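Local coordinates for protein peptidoglycan-N-acetylglucosamine deacetylase BC_1960 (Bacillus cereus, PDB 5O6Y) that removes the acetyl group from N-acetylglucosamine residues of peptidoglycan, and also of soluble chitin substrates, as a zinc-dependent hydrolase of the polysaccharide deacetylase family, at residues 85-90 and 120-125; 77-82 and 115-120; 141-146 and 158-163. All coordinates share one frame; numbering follows the deposited sequence.

Contact 1 of 3, residues 85-90 and 120-125; sequences NLAKVN and YGEILE. With 5YA (4-naphthalen-1-yl-~{N}-oxidanyl-benzamide), chain H.
The Tyr120 ring turns one edge to the backbone of Asn85. Tyr120 CE2 lies 4.0 Å from Asn85 N, which sits close to the plane of the ring. His83 meets the same tyrosine edge-to-face. The phenyl of the bound hydroxamate comes near it obliquely, through its atom C15. The second flat pair is the Asn85 amide and the Glu122 carboxylate, whose planes are 42° apart. They are not hydrogen-bonded to each other. Asn85 OD1 instead rests on the aliphatic part of the glutamate, 3.3 Å from Glu122 CB. Asn85 CG is anti to its backbone N (chi1 -169°), which carries the amide across to Glu122. Asn85 OD1 also accepts from Ala87 N at 3.1 Å, with an angle of 140° at the hydrogen. This closes an Asx turn at the start of the short 3-10 segment 86-88. Both segments are loops that lead into helices. Asn90 caps helix 91-109 through OD1, which accepts from Glu93 N, and Leu124 stands at the N-cap position of helix 125-133. No hydrogen bond runs directly between the segments. Gln127 joins them from outside: its NE2 donates to Leu86 O and its OE1 accepts from Leu124 N. The rest is van der Waals contact. Leu86 CB lies 3.5 Å from Glu122 O. Ala87 CB touches Leu124 CD2 at 4.0 Å, and Leu124 CD1 is also 4.0 Å from Ala87 O. The carbonyl of Tyr120 also reaches the inhibitor, its O 3.1 Å from naphthyl atom C8.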
loop_
_atom_site.group_PDB
_atom_site.type_symbol
_atom_site.label_atom_id
_atom_site.label_comp_id
_atom_site.label_asym_id
_atom_site.label_seq_id
_atom_site.Cartn_x
_atom_site.Cartn_y
_atom_site.Cartn_z
ATOM N N ASN A 85 -3.450 2.529 -16.323
ATOM C CA ASN A 85 -2.524 1.434 -16.596
ATOM C C ASN A 85 -1.198 2.039 -17.042
ATOM O O ASN A 85 -1.053 2.471 -18.188
ATOM C CB ASN A 85 -3.099 0.500 -17.655
ATOM C CG ASN A 85 -2.317 -0.797 -17.786
ATOM O OD1 ASN A 85 -1.108 -0.838 -17.562
ATOM N ND2 ASN A 85 -3.012 -1.868 -18.155
ATOM N N LEU A 86 -0.220 2.069 -16.132
ATOM C CA LEU A 86 1.052 2.729 -16.416
ATOM C C LEU A 86 1.786 2.107 -17.597
ATOM O O LEU A 86 2.625 2.777 -18.212
ATOM C CB LEU A 86 1.948 2.706 -15.176
ATOM C CG LEU A 86 1.569 3.665 -14.048
ATOM C CD1 LEU A 86 2.636 3.643 -12.969
ATOM C CD2 LEU A 86 1.389 5.073 -14.590
ATOM N N ALA A 87 1.494 0.847 -17.930
ATOM C CA ALA A 87 2.088 0.225 -19.106
ATOM C C ALA A 87 1.572 0.817 -20.411
ATOM O O ALA A 87 2.195 0.601 -21.455
ATOM C CB ALA A 87 1.835 -1.284 -19.086
ATOM N N LYS A 88 0.465 1.563 -20.384
ATOM C CA LYS A 88 -0.128 2.129 -21.589
ATOM C C LYS A 88 0.089 3.632 -21.715
ATOM O O LYS A 88 -0.485 4.252 -22.614
ATOM C CB LYS A 88 -1.628 1.824 -21.638
ATOM C CG LYS A 88 -1.970 0.353 -21.805
ATOM C CD LYS A 88 -3.475 0.130 -21.778
ATOM C CE LYS A 88 -3.821 -1.332 -22.019
ATOM N NZ LYS A 88 -5.284 -1.578 -21.897
ATOM N N VAL A 89 0.896 4.234 -20.845
ATOM C CA VAL A 89 1.148 5.667 -20.887
ATOM C C VAL A 89 2.593 5.904 -21.305
ATOM O O VAL A 89 3.441 5.008 -21.251
ATOM C CB VAL A 89 0.853 6.355 -19.537
ATOM C CG1 VAL A 89 -0.520 5.951 -19.018
ATOM C CG2 VAL A 89 1.944 6.036 -18.522
ATOM N N ASN A 90 2.868 7.132 -21.734
ATOM C CA ASN A 90 4.224 7.531 -22.072
ATOM C C ASN A 90 4.925 8.110 -20.844
ATOM O O ASN A 90 4.325 8.300 -19.784
ATOM C CB ASN A 90 4.229 8.536 -23.227
ATOM C CG ASN A 90 3.216 9.650 -23.047
ATOM O OD1 ASN A 90 3.295 10.435 -22.102
ATOM N ND2 ASN A 90 2.269 9.739 -23.973
ATOM N N TYR A 120 -2.730 -1.953 -10.687
ATOM C CA TYR A 120 -2.744 -3.262 -11.337
ATOM C C TYR A 120 -1.374 -3.930 -11.352
ATOM O O TYR A 120 -1.203 -4.964 -12.008
ATOM C CB TYR A 120 -3.289 -3.184 -12.771
ATOM C CG TYR A 120 -4.409 -2.188 -12.972
ATOM C CD1 TYR A 120 -5.700 -2.464 -12.541
ATOM C CD2 TYR A 120 -4.177 -0.976 -13.613
ATOM C CE1 TYR A 120 -6.726 -1.555 -12.731
ATOM C CE2 TYR A 120 -5.195 -0.063 -13.808
ATOM C CZ TYR A 120 -6.468 -0.357 -13.366
ATOM O OH TYR A 120 -7.483 0.551 -13.559
ATOM N N GLY A 121 -0.390 -3.370 -10.650
ATOM C CA GLY A 121 0.958 -3.898 -10.680
ATOM C C GLY A 121 1.689 -3.715 -11.989
ATOM O O GLY A 121 2.768 -4.289 -12.165
ATOM N N GLU A 122 1.143 -2.927 -12.912
ATOM C CA GLU A 122 1.724 -2.750 -14.237
ATOM C C GLU A 122 2.729 -1.605 -14.207
ATOM O O GLU A 122 2.387 -0.486 -13.810
ATOM C CB GLU A 122 0.631 -2.468 -15.267
ATOM C CG GLU A 122 -0.507 -3.476 -15.277
ATOM C CD GLU A 122 -0.384 -4.486 -16.400
ATOM O OE1 GLU A 122 0.727 -4.627 -16.958
ATOM O OE2 GLU A 122 -1.401 -5.133 -16.728
ATOM N N ILE A 123 3.963 -1.883 -14.628
ATOM C CA ILE A 123 4.985 -0.849 -14.751
ATOM C C ILE A 123 6.049 -1.357 -15.712
ATOM O O ILE A 123 6.250 -2.564 -15.857
ATOM C CB ILE A 123 5.578 -0.470 -13.370
ATOM C CG1 ILE A 123 6.288 0.884 -13.449
ATOM C CG2 ILE A 123 6.529 -1.550 -12.873
ATOM C CD1 ILE A 123 6.612 1.490 -12.101
ATOM N N LEU A 124 6.720 -0.428 -16.384
ATOM C CA LEU A 124 7.741 -0.749 -17.369
ATOM C C LEU A 124 9.128 -0.507 -16.784
ATOM O O LEU A 124 9.288 0.129 -15.739
ATOM C CB LEU A 124 7.538 0.081 -18.641
ATOM C CG LEU A 124 6.134 0.019 -19.247
ATOM C CD1 LEU A 124 5.986 1.023 -20.376
ATOM C CD2 LEU A 124 5.818 -1.384 -19.740
ATOM N N GLU A 125 10.143 -1.028 -17.477
ATOM C CA GLU A 125 11.499 -0.977 -16.939
ATOM C C GLU A 125 12.035 0.450 -16.893
ATOM O O GLU A 125 12.711 0.832 -15.929
ATOM C CB GLU A 125 12.428 -1.874 -17.755
ATOM C CG GLU A 125 13.850 -1.915 -17.214
ATOM C CD GLU A 125 14.687 -3.006 -17.840
ATOM O OE1 GLU A 125 14.104 -3.955 -18.404
ATOM O OE2 GLU A 125 15.931 -2.914 -17.769
HETATM C C1 5YA H . -6.140 -9.663 -8.637
HETATM C C2 5YA H . -6.069 -8.306 -8.306
HETATM C C3 5YA H . -5.085 -7.482 -8.849
HETATM C C4 5YA H . -4.122 -8.035 -9.748
HETATM C C5 5YA H . -4.194 -9.420 -10.085
HETATM C C6 5YA H . -5.220 -10.231 -9.515
HETATM C C7 5YA H . -3.091 -7.236 -10.325
HETATM C C8 5YA H . -2.175 -7.811 -11.201
HETATM O O1 5YA H . -3.770 -1.589 -6.544
HETATM C C9 5YA H . -2.248 -9.168 -11.530
HETATM C C10 5YA H . -3.240 -9.977 -10.986
HETATM C C11 5YA H . -5.041 -6.041 -8.459
HETATM C C12 5YA H . -4.060 -5.625 -7.581
HETATM C C13 5YA H . -3.983 -4.304 -7.190
HETATM N N1 5YA H . -5.726 -1.076 -7.461
HETATM C C14 5YA H . -4.896 -3.384 -7.661
HETATM C C15 5YA H . -5.893 -3.791 -8.538
HETATM C C16 5YA H . -5.967 -5.121 -8.936
HETATM C C17 5YA H . -4.761 -1.936 -7.185
HETATM O O2 5YA H . -5.606 0.254 -7.019
#

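Contact 2 of 3, residues 77-82 and 115-120; sequences GNHTYS and FIRPPY. With 5YA (4-naphthalen-1-yl-~{N}-oxidanyl-benzamide), chain H.
His79 is gripped at both nitrogens of its ring. His79 NE2 donates to the hydroxamate oxygen O2 of the inhibitor at 2.7 Å, with an angle of 162° at the hydrogen, and more weakly to O1. His79 ND1 donates to Arg117 O at 2.8 Å. That oxygen lies in the imidazole plane, but the nitrogen stands 40° out of the carbonyl plane. CE1 of the His79 ring also lies 3.7 Å from Pro119 CA.

One step out, the backbones fix these groups. Asn78 pairs with Ile116 in a single parallel beta bridge. Asn78 N donates almost straight to Phe115 O at 2.8 Å, and Arg117 N donates to Asn78 O at 3.0 Å. Asn78 OD1 accepts from Thr80 N in the carbonyl plane, at 3.0 Å, forming an Asx turn just past the strand. Asn78 ND2 donates to Ile98 O of helix 91-109. Thr80 CG2 packs on Pro119 CD at 3.7 Å. Arg117 sends NH1 to Thr26 OG1 and NE to Val139 O, with a long, weak ion pair from NH1 to Asp28.

His79 opens the His-Thr-x-x-His motif of this family, and Arg117 opens its Arg-Pro-Pro-Tyr motif. His79, His83 and Asp29 are the zinc ligands of this enzyme, but no zinc is modelled here. With ND1 held by a backbone carbonyl, NE2 is presented to the pocket, consistent with its being the metal-binding nitrogen. Here it directly meets the hydroxamate, a group known for binding zinc.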
loop_
_atom_site.group_PDB
_atom_site.type_symbol
_atom_site.label_atom_id
_atom_site.label_comp_id
_atom_site.label_asym_id
_atom_site.label_seq_id
_atom_site.Cartn_x
_atom_site.Cartn_y
_atom_site.Cartn_z
ATOM N N GLY A 77 1.650 6.243 0.924
ATOM C CA GLY A 77 2.341 5.926 -0.311
ATOM C C GLY A 77 1.674 6.504 -1.544
ATOM O O GLY A 77 0.489 6.849 -1.513
ATOM N N ASN A 78 2.426 6.599 -2.637
ATOM C CA ASN A 78 1.954 7.216 -3.872
ATOM C C ASN A 78 1.345 6.149 -4.775
ATOM O O ASN A 78 2.033 5.207 -5.184
ATOM C CB ASN A 78 3.113 7.927 -4.572
ATOM C CG ASN A 78 2.655 8.846 -5.688
ATOM O OD1 ASN A 78 1.648 8.595 -6.353
ATOM N ND2 ASN A 78 3.404 9.921 -5.902
ATOM N N HIS A 79 0.059 6.303 -5.098
ATOM C CA HIS A 79 -0.668 5.341 -5.920
ATOM C C HIS A 79 -1.136 5.969 -7.230
ATOM O O HIS A 79 -2.176 5.586 -7.771
ATOM C CB HIS A 79 -1.853 4.764 -5.142
ATOM C CG HIS A 79 -2.336 3.444 -5.659
ATOM N ND1 HIS A 79 -1.506 2.534 -6.276
ATOM C CD2 HIS A 79 -3.568 2.880 -5.648
ATOM C CE1 HIS A 79 -2.203 1.467 -6.624
ATOM N NE2 HIS A 79 -3.458 1.652 -6.254
ATOM N N THR A 80 -0.359 6.926 -7.750
ATOM C CA THR A 80 -0.682 7.754 -8.915
ATOM C C THR A 80 -1.914 8.619 -8.670
ATOM O O THR A 80 -2.547 8.535 -7.611
ATOM C CB THR A 80 -0.887 6.915 -10.185
ATOM O OG1 THR A 80 -2.160 6.258 -10.135
ATOM C CG2 THR A 80 0.223 5.883 -10.347
ATOM N N TYR A 81 -2.258 9.456 -9.651
ATOM C CA TYR A 81 -3.333 10.434 -9.507
ATOM C C TYR A 81 -4.695 9.855 -9.886
ATOM O O TYR A 81 -5.620 9.846 -9.067
ATOM C CB TYR A 81 -3.025 11.677 -10.351
ATOM C CG TYR A 81 -4.090 12.748 -10.274
ATOM C CD1 TYR A 81 -4.085 13.688 -9.252
ATOM C CD2 TYR A 81 -5.102 12.821 -11.226
ATOM C CE1 TYR A 81 -5.058 14.667 -9.175
ATOM C CE2 TYR A 81 -6.080 13.797 -11.157
ATOM C CZ TYR A 81 -6.054 14.717 -10.131
ATOM O OH TYR A 81 -7.024 15.691 -10.060
ATOM N N SER A 82 -4.835 9.376 -11.125
ATOM C CA SER A 82 -6.131 8.951 -11.648
ATOM C C SER A 82 -6.178 7.459 -11.962
ATOM O O SER A 82 -7.060 7.016 -12.707
ATOM C CB SER A 82 -6.498 9.766 -12.889
ATOM O OG SER A 82 -5.526 9.616 -13.910
ATOM N N PHE A 115 7.449 5.740 -1.199
ATOM C CA PHE A 115 6.977 4.477 -1.749
ATOM C C PHE A 115 5.928 4.713 -2.829
ATOM O O PHE A 115 5.007 5.517 -2.650
ATOM C CB PHE A 115 6.416 3.587 -0.639
ATOM C CG PHE A 115 7.479 2.933 0.194
ATOM C CD1 PHE A 115 8.100 3.625 1.219
ATOM C CD2 PHE A 115 7.871 1.630 -0.061
ATOM C CE1 PHE A 115 9.088 3.027 1.979
ATOM C CE2 PHE A 115 8.856 1.028 0.697
ATOM C CZ PHE A 115 9.465 1.727 1.718
ATOM N N ILE A 116 6.086 4.011 -3.949
ATOM C CA ILE A 116 5.141 4.022 -5.057
ATOM C C ILE A 116 4.601 2.610 -5.228
ATOM O O ILE A 116 5.346 1.634 -5.088
ATOM C CB ILE A 116 5.803 4.512 -6.365
ATOM C CG1 ILE A 116 6.201 5.983 -6.260
ATOM C CG2 ILE A 116 4.885 4.300 -7.563
ATOM C CD1 ILE A 116 6.784 6.536 -7.541
ATOM N N ARG A 117 3.306 2.496 -5.510
ATOM C CA ARG A 117 2.717 1.230 -5.933
ATOM C C ARG A 117 1.981 1.477 -7.241
ATOM O O ARG A 117 1.055 2.313 -7.280
ATOM C CB ARG A 117 1.774 0.644 -4.883
ATOM C CG ARG A 117 1.095 -0.636 -5.353
ATOM C CD ARG A 117 0.353 -1.335 -4.230
ATOM N NE ARG A 117 1.257 -2.004 -3.300
ATOM C CZ ARG A 117 0.868 -2.543 -2.148
ATOM N NH1 ARG A 117 -0.406 -2.482 -1.786
ATOM N NH2 ARG A 117 1.753 -3.136 -1.357
ATOM N N PRO A 118 2.346 0.801 -8.325
ATOM C CA PRO A 118 1.655 1.011 -9.595
ATOM C C PRO A 118 0.314 0.302 -9.601
ATOM O O PRO A 118 0.208 -0.850 -9.151
ATOM C CB PRO A 118 2.619 0.401 -10.623
ATOM C CG PRO A 118 3.328 -0.669 -9.861
ATOM C CD PRO A 118 3.447 -0.173 -8.441
ATOM N N PRO A 119 -0.738 0.964 -10.079
ATOM C CA PRO A 119 -2.046 0.304 -10.168
ATOM C C PRO A 119 -1.989 -0.915 -11.075
ATOM O O PRO A 119 -1.288 -0.926 -12.089
ATOM C CB PRO A 119 -2.959 1.396 -10.741
ATOM C CG PRO A 119 -2.035 2.420 -11.323
ATOM C CD PRO A 119 -0.795 2.373 -10.496
ATOM N N TYR A 120 -2.730 -1.953 -10.687
ATOM C CA TYR A 120 -2.744 -3.262 -11.337
ATOM C C TYR A 120 -1.374 -3.930 -11.352
ATOM O O TYR A 120 -1.203 -4.964 -12.008
ATOM C CB TYR A 120 -3.289 -3.184 -12.771
ATOM C CG TYR A 120 -4.409 -2.188 -12.972
ATOM C CD1 TYR A 120 -5.700 -2.464 -12.541
ATOM C CD2 TYR A 120 -4.177 -0.976 -13.613
ATOM C CE1 TYR A 120 -6.726 -1.555 -12.731
ATOM C CE2 TYR A 120 -5.195 -0.063 -13.808
ATOM C CZ TYR A 120 -6.468 -0.357 -13.366
ATOM O OH TYR A 120 -7.483 0.551 -13.559
HETATM C C1 5YA H . -6.140 -9.663 -8.637
HETATM C C2 5YA H . -6.069 -8.306 -8.306
HETATM C C3 5YA H . -5.085 -7.482 -8.849
HETATM C C4 5YA H . -4.122 -8.035 -9.748
HETATM C C5 5YA H . -4.194 -9.420 -10.085
HETATM C C6 5YA H . -5.220 -10.231 -9.515
HETATM C C7 5YA H . -3.091 -7.236 -10.325
HETATM C C8 5YA H . -2.175 -7.811 -11.201
HETATM O O1 5YA H . -3.770 -1.589 -6.544
HETATM C C9 5YA H . -2.248 -9.168 -11.530
HETATM C C10 5YA H . -3.240 -9.977 -10.986
HETATM C C11 5YA H . -5.041 -6.041 -8.459
HETATM C C12 5YA H . -4.060 -5.625 -7.581
HETATM C C13 5YA H . -3.983 -4.304 -7.190
HETATM N N1 5YA H . -5.726 -1.076 -7.461
HETATM C C14 5YA H . -4.896 -3.384 -7.661
HETATM C C15 5YA H . -5.893 -3.791 -8.538
HETATM C C16 5YA H . -5.967 -5.121 -8.936
HETATM C C17 5YA H . -4.761 -1.936 -7.185
HETATM O O2 5YA H . -5.606 0.254 -7.019
#

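Contact 3 of 3, residues 141-146 and 158-163; sequences WSVDTV and NNVLGN. With NA (sodium ion), chain N; 5YA (4-naphthalen-1-yl-~{N}-oxidanyl-benzamide), chain H; PE3 (3,6,9,12,15,18,21,24,27,30,33,36,39-tridecaoxahentetracontane-1,41-diol), chain I.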
loop_
_atom_site.group_PDB
_atom_site.type_symbol
_atom_site.label_atom_id
_atom_site.label_comp_id
_atom_site.label_asym_id
_atom_site.label_seq_id
_atom_site.Cartn_x
_atom_site.Cartn_y
_atom_site.Cartn_z
ATOM N N TRP A 141 3.275 -6.649 -3.913
ATOM C CA TRP A 141 2.673 -7.425 -2.837
ATOM C C TRP A 141 2.916 -8.903 -3.103
ATOM O O TRP A 141 3.205 -9.310 -4.231
ATOM C CB TRP A 141 1.171 -7.145 -2.712
ATOM C CG TRP A 141 0.402 -7.505 -3.945
ATOM C CD1 TRP A 141 -0.206 -8.698 -4.216
ATOM C CD2 TRP A 141 0.165 -6.668 -5.084
ATOM N NE1 TRP A 141 -0.808 -8.654 -5.450
ATOM C CE2 TRP A 141 -0.595 -7.419 -6.004
ATOM C CE3 TRP A 141 0.520 -5.358 -5.414
ATOM C CZ2 TRP A 141 -1.002 -6.903 -7.230
ATOM C CZ3 TRP A 141 0.111 -4.845 -6.633
ATOM C CH2 TRP A 141 -0.641 -5.616 -7.526
ATOM N N SER A 142 2.789 -9.706 -2.043
ATOM C CA SER A 142 2.936 -11.150 -2.146
ATOM C C SER A 142 1.739 -11.930 -1.622
ATOM O O SER A 142 1.688 -13.150 -1.817
ATOM C CB SER A 142 4.202 -11.621 -1.408
ATOM O OG SER A 142 4.125 -11.354 -0.018
ATOM N N VAL A 143 0.786 -11.276 -0.959
ATOM C CA VAL A 143 -0.449 -11.908 -0.508
ATOM C C VAL A 143 -1.607 -11.037 -0.972
ATOM O O VAL A 143 -1.714 -9.873 -0.569
ATOM C CB VAL A 143 -0.492 -12.091 1.020
ATOM C CG1 VAL A 143 -1.791 -12.769 1.434
ATOM C CG2 VAL A 143 0.703 -12.896 1.496
ATOM N N ASP A 144 -2.468 -11.595 -1.817
ATOM C CA ASP A 144 -3.593 -10.867 -2.386
ATOM C C ASP A 144 -4.878 -11.331 -1.717
ATOM O O ASP A 144 -5.238 -12.509 -1.806
ATOM C CB ASP A 144 -3.671 -11.072 -3.898
ATOM C CG ASP A 144 -4.694 -10.167 -4.551
ATOM O OD1 ASP A 144 -5.196 -9.247 -3.872
ATOM O OD2 ASP A 144 -4.998 -10.378 -5.742
ATOM N N THR A 145 -5.569 -10.401 -1.054
ATOM C CA THR A 145 -6.848 -10.718 -0.431
ATOM C C THR A 145 -7.976 -10.844 -1.442
ATOM O O THR A 145 -9.047 -11.342 -1.077
ATOM C CB THR A 145 -7.220 -9.651 0.600
ATOM O OG1 THR A 145 -7.358 -8.381 -0.050
ATOM C CG2 THR A 145 -6.151 -9.552 1.673
ATOM N N VAL A 146 -7.751 -10.416 -2.691
ATOM C CA VAL A 146 -8.751 -10.328 -3.757
ATOM C C VAL A 146 -10.076 -9.824 -3.184
ATOM O O VAL A 146 -11.160 -10.314 -3.526
ATOM C CB VAL A 146 -8.880 -11.673 -4.517
ATOM C CG1 VAL A 146 -9.522 -12.788 -3.680
ATOM C CG2 VAL A 146 -9.593 -11.487 -5.861
ATOM N N ASN A 158 -8.849 -17.035 5.616
ATOM C CA ASN A 158 -8.168 -18.259 5.206
ATOM C C ASN A 158 -7.195 -17.996 4.066
ATOM O O ASN A 158 -6.145 -18.643 3.984
ATOM C CB ASN A 158 -9.190 -19.319 4.796
ATOM C CG ASN A 158 -10.227 -19.576 5.871
ATOM O OD1 ASN A 158 -9.956 -19.420 7.062
ATOM N ND2 ASN A 158 -11.425 -19.970 5.454
ATOM N N ASN A 159 -7.523 -17.047 3.186
ATOM C CA ASN A 159 -6.627 -16.693 2.092
ATOM C C ASN A 159 -5.369 -15.995 2.594
ATOM O O ASN A 159 -4.288 -16.184 2.026
ATOM C CB ASN A 159 -7.365 -15.808 1.087
ATOM C CG ASN A 159 -6.473 -15.326 -0.038
ATOM O OD1 ASN A 159 -5.591 -16.048 -0.504
ATOM N ND2 ASN A 159 -6.697 -14.093 -0.479
ATOM N N VAL A 160 -5.486 -15.190 3.651
ATOM C CA VAL A 160 -4.326 -14.481 4.182
ATOM C C VAL A 160 -3.514 -15.385 5.098
ATOM O O VAL A 160 -2.286 -15.469 4.980
ATOM C CB VAL A 160 -4.770 -13.196 4.906
ATOM C CG1 VAL A 160 -3.611 -12.595 5.684
ATOM C CG2 VAL A 160 -5.306 -12.194 3.906
ATOM N N LEU A 161 -4.182 -16.077 6.024
ATOM C CA LEU A 161 -3.480 -16.965 6.943
ATOM C C LEU A 161 -2.858 -18.162 6.234
ATOM O O LEU A 161 -1.952 -18.791 6.789
ATOM C CB LEU A 161 -4.427 -17.451 8.042
ATOM C CG LEU A 161 -4.526 -16.600 9.311
ATOM C CD1 LEU A 161 -3.155 -16.437 9.945
ATOM C CD2 LEU A 161 -5.154 -15.241 9.030
ATOM N N GLY A 162 -3.324 -18.490 5.030
ATOM C CA GLY A 162 -2.798 -19.618 4.292
ATOM C C GLY A 162 -1.623 -19.321 3.393
ATOM O O GLY A 162 -0.960 -20.255 2.932
ATOM N N ASN A 163 -1.338 -18.042 3.135
ATOM C CA ASN A 163 -0.257 -17.664 2.234
ATOM C C ASN A 163 0.673 -16.616 2.831
ATOM O O ASN A 163 1.454 -16.009 2.090
ATOM C CB ASN A 163 -0.818 -17.150 0.906
ATOM C CG ASN A 163 -1.661 -18.186 0.195
ATOM O OD1 ASN A 163 -1.141 -19.035 -0.530
ATOM N ND2 ASN A 163 -2.971 -18.129 0.407
HETATM NA NA NA N . 4.837 -13.698 1.291
HETATM C C1 5YA H . -6.140 -9.663 -8.637
HETATM C C2 5YA H . -6.069 -8.306 -8.306
HETATM C C3 5YA H . -5.085 -7.482 -8.849
HETATM C C4 5YA H . -4.122 -8.035 -9.748
HETATM C C5 5YA H . -4.194 -9.420 -10.085
HETATM C C6 5YA H . -5.220 -10.231 -9.515
HETATM C C7 5YA H . -3.091 -7.236 -10.325
HETATM C C8 5YA H . -2.175 -7.811 -11.201
HETATM O O1 5YA H . -3.770 -1.589 -6.544
HETATM C C9 5YA H . -2.248 -9.168 -11.530
HETATM C C10 5YA H . -3.240 -9.977 -10.986
HETATM C C11 5YA H . -5.041 -6.041 -8.459
HETATM C C12 5YA H . -4.060 -5.625 -7.581
HETATM C C13 5YA H . -3.983 -4.304 -7.190
HETATM N N1 5YA H . -5.726 -1.076 -7.461
HETATM C C14 5YA H . -4.896 -3.384 -7.661
HETATM C C15 5YA H . -5.893 -3.791 -8.538
HETATM C C16 5YA H . -5.967 -5.121 -8.936
HETATM C C17 5YA H . -4.761 -1.936 -7.185
HETATM O O2 5YA H . -5.606 0.254 -7.019
HETATM O O25 PE3 I . 1.250 -10.352 -7.980
HETATM C C24 PE3 I . 2.094 -9.481 -7.279
HETATM C C23 PE3 I . 2.691 -8.486 -8.271
HETATM O O22 PE3 I . 1.835 -8.394 -9.374
HETATM O O HOH W 1 3.504 -15.571 -0.526
HETATM O O HOH W 2 -9.750 -14.016 -0.493
#
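Asn159 reaches from its helix to the backbone of Asp144, and this is the direct hydrogen bond of the contact. Asn159 ND2 donates to Asp144 O; the modelled 2.5 Å is shorter than usual, so its exact length is doubtful. With chi1 at 176° the Asn159 side chain swings CG clear of its own N and carries the amide to the Asp144 carbonyl. Two further bonds shape the segments from within. Asp144 OD1 accepts from Val146 N at 3.0 Å, from above the carboxylate plane, in an Asx turn. Asn163 ND2 donates back to Asn159 O at 2.9 Å, nearly straight at 172°.

Apolar contacts fill the middle. Thr145 CG2 and Val160 CG2 lie alongside at 3.6 Å, and Val143 CG1 is 4.3 Å from Val160 CG2.

At the Ser142 end one water donates to Ser142 O and weakly to Asn163 O. The same water binds a sodium ion, which Ser142 OG holds at 2.8 Å together with Ser168.

Trp141 and Asp144 face the inhibitor: Trp141 CZ2 is 3.3 Å from its C12, and Asp144 OD2 is 3.2 Å from its C1.

Strand 143-144 and helix 153-161 begin a beta-alpha-beta unit. Strand 169-173 completes it, pairing with Val143, while Val160 also packs on Ile190 of helix 187-196.

How the contacts relate
Contacts 1 and 2 interlock along the chain: 77-82 and 85-90 come first, then 115-120 and 120-125, with helix 91-109 between. Their centres are 11 Å apart. They share Tyr120, and Pro118 packs on Leu86 and Ile123. Contact 3 follows later in sequence, with its centre 24 Å from contact 1 and 20 Å from contact 2, which lies on the opposite side of the chain's centre. Trp141 of contact 3 touches Arg117, Tyr120 and Gly121. Strands 75-78 and 143-144 belong to the same parallel sheet. All three contacts touch the hydroxamate inhibitor, so separate parts of one NodB homology domain each contribute to the active-site pocket.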